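Local structure of DNA replication factor Cdt1 (Mus musculus, 3A4C) at residues 16-21 against 54-59. The protein licenses DNA for replication by promoting the loading of the MCM complex onto DNA, and also supports stable kinetochore-microtubule attachment in mitosis. Numbering follows the deposited sequence.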
loop_
_atom_site.group_PDB
_atom_site.type_symbol
_atom_site.label_atom_id
_atom_site.label_comp_id
_atom_site.label_asym_id
_atom_site.label_seq_id
_atom_site.Cartn_x
_atom_site.Cartn_y
_atom_site.Cartn_z
ATOM N N PRO A 16 -3.637 5.266 -4.873
ATOM C CA PRO A 16 -3.936 4.541 -6.113
ATOM C C PRO A 16 -2.658 4.223 -6.891
ATOM O O PRO A 16 -2.486 3.096 -7.356
ATOM C CB PRO A 16 -4.829 5.518 -6.881
ATOM C CG PRO A 16 -5.517 6.316 -5.786
ATOM C CD PRO A 16 -4.444 6.494 -4.731
ATOM N N GLU A 17 -1.761 5.196 -7.010
ATOM C CA GLU A 17 -0.505 4.958 -7.722
ATOM C C GLU A 17 0.399 4.001 -6.973
ATOM O O GLU A 17 1.011 3.126 -7.581
ATOM C CB GLU A 17 0.227 6.269 -8.020
ATOM C CG GLU A 17 -0.398 7.018 -9.196
ATOM C CD GLU A 17 0.378 8.251 -9.597
ATOM O OE1 GLU A 17 1.267 8.669 -8.823
ATOM O OE2 GLU A 17 0.100 8.799 -10.693
ATOM N N LEU A 18 0.491 4.172 -5.655
ATOM C CA LEU A 18 1.281 3.261 -4.828
ATOM C C LEU A 18 0.770 1.823 -4.895
ATOM O O LEU A 18 1.552 0.877 -4.843
ATOM C CB LEU A 18 1.325 3.749 -3.379
ATOM C CG LEU A 18 2.590 4.475 -2.905
ATOM C CD1 LEU A 18 3.408 5.054 -4.037
ATOM C CD2 LEU A 18 2.292 5.538 -1.836
ATOM N N ALA A 19 -0.541 1.654 -5.006
ATOM C CA ALA A 19 -1.104 0.315 -5.118
ATOM C C ALA A 19 -0.630 -0.365 -6.395
ATOM O O ALA A 19 -0.396 -1.568 -6.413
ATOM C CB ALA A 19 -2.612 0.369 -5.073
ATOM N N ARG A 20 -0.510 0.404 -7.470
ATOM C CA ARG A 20 -0.031 -0.156 -8.721
ATOM C C ARG A 20 1.437 -0.505 -8.618
ATOM O O ARG A 20 1.861 -1.546 -9.108
ATOM C CB ARG A 20 -0.266 0.790 -9.901
ATOM C CG ARG A 20 0.094 0.143 -11.248
ATOM C CD ARG A 20 -0.462 0.927 -12.426
ATOM N NE ARG A 20 -1.831 1.358 -12.156
ATOM C CZ ARG A 20 -2.915 0.645 -12.428
ATOM N NH1 ARG A 20 -2.805 -0.548 -13.004
ATOM N NH2 ARG A 20 -4.115 1.132 -12.123
ATOM N N VAL A 21 2.217 0.368 -7.981
ATOM C CA VAL A 21 3.635 0.091 -7.771
ATOM C C VAL A 21 3.768 -1.189 -6.947
ATOM O O VAL A 21 4.557 -2.072 -7.268
ATOM C CB VAL A 21 4.360 1.248 -7.040
ATOM C CG1 VAL A 21 5.802 0.853 -6.700
ATOM C CG2 VAL A 21 4.365 2.513 -7.896
ATOM N N GLY A 54 10.568 4.508 5.365
ATOM C CA GLY A 54 9.730 4.621 6.553
ATOM C C GLY A 54 8.375 5.234 6.244
ATOM O O GLY A 54 7.341 4.773 6.734
ATOM N N GLU A 55 8.376 6.273 5.418
ATOM C CA GLU A 55 7.135 6.910 4.996
ATOM C C GLU A 55 6.347 5.995 4.072
ATOM O O GLU A 55 5.129 5.985 4.108
ATOM C CB GLU A 55 7.414 8.250 4.314
ATOM C CG GLU A 55 7.937 9.314 5.263
ATOM C CD GLU A 55 8.585 10.486 4.545
ATOM O OE1 GLU A 55 8.763 11.549 5.177
ATOM O OE2 GLU A 55 8.928 10.346 3.355
ATOM N N MET A 56 7.051 5.237 3.239
ATOM C CA MET A 56 6.408 4.236 2.392
ATOM C C MET A 56 5.701 3.183 3.253
ATOM O O MET A 56 4.568 2.789 2.965
ATOM C CB MET A 56 7.440 3.585 1.462
ATOM C CG MET A 56 6.856 2.642 0.419
ATOM S SD MET A 56 5.699 3.456 -0.708
ATOM C CE MET A 56 6.822 4.406 -1.741
ATOM N N GLU A 57 6.356 2.736 4.318
ATOM C CA GLU A 57 5.727 1.758 5.202
ATOM C C GLU A 57 4.400 2.291 5.708
ATOM O O GLU A 57 3.412 1.571 5.760
ATOM C CB GLU A 57 6.615 1.407 6.399
ATOM C CG GLU A 57 5.937 0.425 7.348
ATOM C CD GLU A 57 6.852 -0.068 8.448
ATOM O OE1 GLU A 57 6.933 -1.297 8.648
ATOM O OE2 GLU A 57 7.485 0.771 9.111
ATOM N N LYS A 58 4.387 3.560 6.089
ATOM C CA LYS A 58 3.163 4.181 6.575
ATOM C C LYS A 58 2.042 4.103 5.532
ATOM O O LYS A 58 0.897 3.817 5.868
ATOM C CB LYS A 58 3.429 5.631 6.974
ATOM C CG LYS A 58 4.221 5.787 8.275
ATOM C CD LYS A 58 4.501 7.263 8.545
ATOM C CE LYS A 58 5.490 7.449 9.685
ATOM N NZ LYS A 58 4.959 6.886 10.954
ATOM N N HIS A 59 2.376 4.345 4.268
ATOM C CA HIS A 59 1.376 4.277 3.196
ATOM C C HIS A 59 0.890 2.862 2.940
ATOM O O HIS A 59 -0.277 2.651 2.611
ATOM C CB HIS A 59 1.921 4.870 1.898
ATOM C CG HIS A 59 2.067 6.354 1.941
ATOM N ND1 HIS A 59 3.025 6.982 2.708
ATOM C CD2 HIS A 59 1.366 7.337 1.329
ATOM C CE1 HIS A 59 2.912 8.290 2.560
ATOM N NE2 HIS A 59 1.911 8.531 1.730
#
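Met56 and His59 turn their side chains in different ways to meet Leu18. Met56 starts out extended from its backbone N (chi1 -173°), then folds at chi2 and chi3, which brings SD to Leu18. The His59 torsion (chi1 -71°) turns the ring back along its own helix, where ND1 meets Glu55 O. Both residues sit on helix 53-66 of a winged-helix fold, the C-terminal domain of Cdt1. The contact joins this helix to helix 3-27 near the centre of the domain, and the three touching residues are buried.

Leu18 reaches both with its branched end. Leu18 CG lies 3.9 Å from Met56 SD. Leu18 CD1 points to the methyl end of the same chain, 4.2 Å from Met56 CE. The other branch serves the histidine: Leu18 CD2 lies 3.8 Å from His59 CD2 and equally near His59 CB, and it comes to the ring obliquely. The link is made by van der Waals contact and is small, with 130 Å² buried in all. Met43 and Val44 of helix 36-45 also touch Met56, and Leu15 touches His59.

Hydrogen bonds at both ring nitrogens restrain the imidazole. His59 NE2 is hydrogen-bonded to Arg14 NH2, from the same helix as Leu18. His59 ND1 donates to Glu55 O at 2.7 Å, nearly straight at 166°. That oxygen also takes the backbone N of His59, which arrives from the opposite face of the carbonyl plane to ND1.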